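Local coordinates for protein exotoxin type A precursor (allele 1) (Streptococcus pyogenes phage T12, PDB 1FNU) that acts as a superantigen toxin, the scarlet fever toxin of the staphylococcal and streptococcal toxin family, and carries a metal cluster, at the interface of chains A and B. Residues are numbered along the deposited sequence; one frame, centred on the assembly and turned at random. Chains: chain A/B, Exotoxin type A precursor (allele 1).

The interface of chains A and B. Residues chain A 17, 19-20, 85, 192-194; chain B 56, 92-95.
The end of the loop before strand 96-100 of chain B (92-95), with B:Asp56 from the loop before strand 57-61, meets chain A at the start of helix 19-26 and the loop before it, the N-terminal end of the short helix 194-197 with its preceding loop, and the loop at A:His85. B:Glu94 carries the contact, burying 124 Å² against chain A. Its CG lies anti to the carbonyl carbon (chi1 -58°) and the chain bends at chi2, so that both carboxylate oxygens meet donors. OE1 uses its anti lone pair to take the imidazole ND1-H of A:His85, 2.6 Å away, in the ring plane and almost straight (175° at H). Ring and carboxylate planes stand 75° apart, while B:Glu94 CA and the B:Ala93 carbonyl lie over one ring face, offset toward its rim. OE2 uses its syn lone pair for the backbone N of A:Gln194, at 2.8 Å. A carboxylate suits this place: the helix's first N-H and the imidazole may both stabilise its charge, which in turn may favour a protonated histidine. Water 3 joins OE1 to the A:His85 carbonyl. A:Asn20 crosses B:Glu94 obliquely, its OD1 against the B:Arg95 CD methylene; its amide, donor and acceptor, serves two waters. Water 1 links ND2 to B:Asn92 O and B:Glu94 N; water 2 links OD1 and A:Gln19 NE2, itself held by A:Asn17 OD1, to B:Asp56 OD2. That same oxygen receives B:Arg95 NH1 at 2.9 Å in a salt bridge, which probably steadies the loop. This two-fold interface, possibly crystal packing, sets chain B's OB-fold domain against chain A's first alpha-helix, an OB-domain loop and a beta-grasp helix.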
ATOM      1  N   ASN A  17       1.912 -21.036   3.048  1.00 20.48           N
ATOM      2  CA  ASN A  17       1.045 -20.259   3.919  1.00 20.12           C
ATOM      3  C   ASN A  17      -0.444 -20.609   3.843  1.00 19.78           C
ATOM      4  O   ASN A  17      -1.309 -19.702   3.742  1.00 19.78           O
ATOM      5  CB  ASN A  17       1.215 -18.723   3.681  1.00 20.13           C
ATOM      6  CG  ASN A  17       2.619 -18.175   4.145  1.00 20.14           C
ATOM      7  OD1 ASN A  17       3.196 -18.596   5.177  1.00 20.10           O
ATOM      8  ND2 ASN A  17       3.139 -17.227   3.389  1.00 20.07           N
ATOM      9  N   GLN A  19      -2.208 -21.570   6.090  1.00 17.92           N
ATOM     10  CA  GLN A  19      -2.868 -21.078   7.262  1.00 17.69           C
ATOM     11  C   GLN A  19      -3.778 -19.845   6.925  1.00 17.56           C
ATOM     12  O   GLN A  19      -4.777 -19.643   7.608  1.00 17.32           O
ATOM     13  CB  GLN A  19      -1.849 -20.683   8.370  1.00 17.95           C
ATOM     14  CG  GLN A  19      -1.085 -19.381   8.018  1.00 17.93           C
ATOM     15  CD  GLN A  19       0.229 -19.695   7.348  1.00 18.12           C
ATOM     16  OE1 GLN A  19       0.459 -20.825   6.894  1.00 17.81           O
ATOM     17  NE2 GLN A  19       1.116 -18.704   7.285  1.00 18.30           N
ATOM     18  N   ASN A  20      -3.398 -19.058   5.901  1.00 17.47           N
ATOM     19  CA  ASN A  20      -4.163 -17.856   5.477  1.00 17.59           C
ATOM     20  C   ASN A  20      -5.534 -18.196   4.848  1.00 17.56           C
ATOM     21  O   ASN A  20      -6.379 -17.319   4.791  1.00 17.71           O
ATOM     22  CB  ASN A  20      -3.333 -16.922   4.538  1.00 17.25           C
ATOM     23  CG  ASN A  20      -2.132 -16.306   5.286  1.00 17.39           C
ATOM     24  OD1 ASN A  20      -2.163 -16.233   6.496  1.00 17.50           O
ATOM     25  ND2 ASN A  20      -1.100 -15.887   4.572  1.00 16.99           N
ATOM     26  N   HIS A  85      -5.641  -7.655   4.740  1.00 16.71           N
ATOM     27  CA  HIS A  85      -4.400  -7.438   3.957  1.00 16.52           C
ATOM     28  C   HIS A  85      -4.783  -7.091   2.508  1.00 16.61           C
ATOM     29  O   HIS A  85      -5.494  -7.908   1.863  1.00 16.56           O
ATOM     30  CB  HIS A  85      -3.574  -8.686   3.945  1.00 16.31           C
ATOM     31  CG  HIS A  85      -2.243  -8.474   3.280  1.00 16.42           C
ATOM     32  ND1 HIS A  85      -1.755  -9.341   2.330  1.00 16.19           N
ATOM     33  CD2 HIS A  85      -1.349  -7.455   3.356  1.00 16.45           C
ATOM     34  CE1 HIS A  85      -0.620  -8.868   1.835  1.00 16.43           C
ATOM     35  NE2 HIS A  85      -0.351  -7.724   2.430  1.00 16.52           N
ATOM     36  N   PHE A 192      -0.028 -17.188  -3.111  1.00 17.76           N
ATOM     37  CA  PHE A 192      -1.292 -16.466  -3.330  1.00 17.22           C
ATOM     38  C   PHE A 192      -1.527 -15.386  -2.321  1.00 16.95           C
ATOM     39  O   PHE A 192      -0.713 -15.187  -1.388  1.00 16.79           O
ATOM     40  CB  PHE A 192      -2.487 -17.474  -3.207  1.00 17.09           C
ATOM     41  CG  PHE A 192      -2.707 -17.983  -1.799  1.00 16.93           C
ATOM     42  CD1 PHE A 192      -1.791 -18.862  -1.209  1.00 16.55           C
ATOM     43  CD2 PHE A 192      -3.773 -17.452  -0.977  1.00 16.91           C
ATOM     44  CE1 PHE A 192      -1.872 -19.219   0.131  1.00 16.62           C
ATOM     45  CE2 PHE A 192      -3.869 -17.796   0.399  1.00 16.74           C
ATOM     46  CZ  PHE A 192      -2.897 -18.705   0.986  1.00 16.78           C
ATOM     47  N   THR A 193      -2.612 -14.641  -2.519  1.00 16.74           N
ATOM     48  CA  THR A 193      -3.021 -13.697  -1.484  1.00 16.74           C
ATOM     49  C   THR A 193      -4.496 -13.973  -1.299  1.00 16.92           C
ATOM     50  O   THR A 193      -5.232 -14.424  -2.241  1.00 16.74           O
ATOM     51  CB  THR A 193      -2.893 -12.156  -1.882  1.00 16.81           C
ATOM     52  OG1 THR A 193      -3.682 -11.922  -3.047  1.00 16.42           O
ATOM     53  CG2 THR A 193      -1.475 -11.754  -2.083  1.00 16.75           C
ATOM     54  N   GLN A 194      -4.947 -13.679  -0.096  1.00 17.18           N
ATOM     55  CA  GLN A 194      -6.356 -13.860   0.264  1.00 17.36           C
ATOM     56  C   GLN A 194      -7.299 -13.048  -0.688  1.00 17.50           C
ATOM     57  O   GLN A 194      -8.391 -13.520  -1.137  1.00 17.56           O
ATOM     58  CB  GLN A 194      -6.533 -13.423   1.728  1.00 17.22           C
ATOM     59  CG  GLN A 194      -6.003 -14.396   2.748  1.00 17.35           C
ATOM     60  CD  GLN A 194      -5.942 -13.751   4.150  1.00 17.32           C
ATOM     61  OE1 GLN A 194      -6.036 -14.413   5.215  1.00 17.51           O
ATOM     62  NE2 GLN A 194      -5.774 -12.435   4.150  1.00 17.31           N
TER
ATOM     63  N   ASP B  56       0.541 -13.195  12.881  1.00 19.96           N
ATOM     64  CA  ASP B  56       1.526 -14.230  13.144  1.00 19.96           C
ATOM     65  C   ASP B  56       2.977 -13.755  12.893  1.00 19.81           C
ATOM     66  O   ASP B  56       3.932 -14.565  12.899  1.00 19.88           O
ATOM     67  CB  ASP B  56       1.226 -15.547  12.389  1.00 20.10           C
ATOM     68  CG  ASP B  56       0.858 -15.351  10.981  1.00 20.41           C
ATOM     69  OD1 ASP B  56       1.579 -14.617  10.219  1.00 20.45           O
ATOM     70  OD2 ASP B  56      -0.156 -15.984  10.605  1.00 20.66           O
ATOM     71  N   ASN B  92       5.457 -11.372   1.938  1.00 18.63           N
ATOM     72  CA  ASN B  92       4.687 -12.622   2.071  1.00 18.86           C
ATOM     73  C   ASN B  92       3.821 -12.714   3.280  1.00 19.00           C
ATOM     74  O   ASN B  92       3.271 -13.782   3.585  1.00 19.24           O
ATOM     75  CB  ASN B  92       5.670 -13.772   2.053  1.00 18.79           C
ATOM     76  CG  ASN B  92       6.400 -13.767   0.785  1.00 19.14           C
ATOM     77  OD1 ASN B  92       5.765 -13.650  -0.240  1.00 19.34           O
ATOM     78  ND2 ASN B  92       7.728 -13.832   0.805  1.00 19.36           N
ATOM     79  N   ALA B  93       3.706 -11.612   4.025  1.00 18.85           N
ATOM     80  CA  ALA B  93       2.970 -11.725   5.256  1.00 18.78           C
ATOM     81  C   ALA B  93       1.686 -11.037   5.094  1.00 18.52           C
ATOM     82  O   ALA B  93       1.685  -9.866   4.747  1.00 18.67           O
ATOM     83  CB  ALA B  93       3.775 -11.115   6.438  1.00 18.60           C
ATOM     84  N   GLU B  94       0.595 -11.779   5.266  1.00 18.22           N
ATOM     85  CA  GLU B  94      -0.776 -11.218   5.209  1.00 17.88           C
ATOM     86  C   GLU B  94      -1.407 -10.972   6.588  1.00 17.60           C
ATOM     87  O   GLU B  94      -2.455 -10.398   6.655  1.00 17.43           O
ATOM     88  CB  GLU B  94      -1.718 -12.168   4.447  1.00 17.80           C
ATOM     89  CG  GLU B  94      -1.228 -12.445   3.027  1.00 18.09           C
ATOM     90  CD  GLU B  94      -2.379 -12.585   2.068  1.00 18.13           C
ATOM     91  OE1 GLU B  94      -2.936 -11.536   1.743  1.00 18.17           O
ATOM     92  OE2 GLU B  94      -2.750 -13.724   1.662  1.00 18.26           O
ATOM     93  N   ARG B  95      -0.777 -11.439   7.667  1.00 17.31           N
ATOM     94  CA  ARG B  95      -1.335 -11.242   8.990  1.00 17.16           C
ATOM     95  C   ARG B  95      -0.264 -10.625   9.858  1.00 17.16           C
ATOM     96  O   ARG B  95       0.260 -11.299  10.766  1.00 17.26           O
ATOM     97  CB  ARG B  95      -1.853 -12.559   9.641  1.00 16.99           C
ATOM     98  CG  ARG B  95      -2.958 -13.276   8.749  1.00 16.86           C
ATOM     99  CD  ARG B  95      -3.356 -14.679   9.272  1.00 16.59           C
ATOM    100  NE  ARG B  95      -4.191 -14.520  10.463  1.00 16.48           N
ATOM    101  CZ  ARG B  95      -3.816 -14.722  11.709  1.00 16.47           C
ATOM    102  NH1 ARG B  95      -2.583 -15.118  12.024  1.00 16.65           N
ATOM    103  NH2 ARG B  95      -4.650 -14.392  12.681  1.00 16.68           N
TER
HETATM  104  O   HOH W   1       1.460 -14.781   5.258  1.00 15.77           O
HETATM  105  O   HOH W   2       0.146 -15.987   8.025  1.00 16.16           O
HETATM  106  O   HOH W   3      -4.839 -10.386   0.649  1.00 21.08           O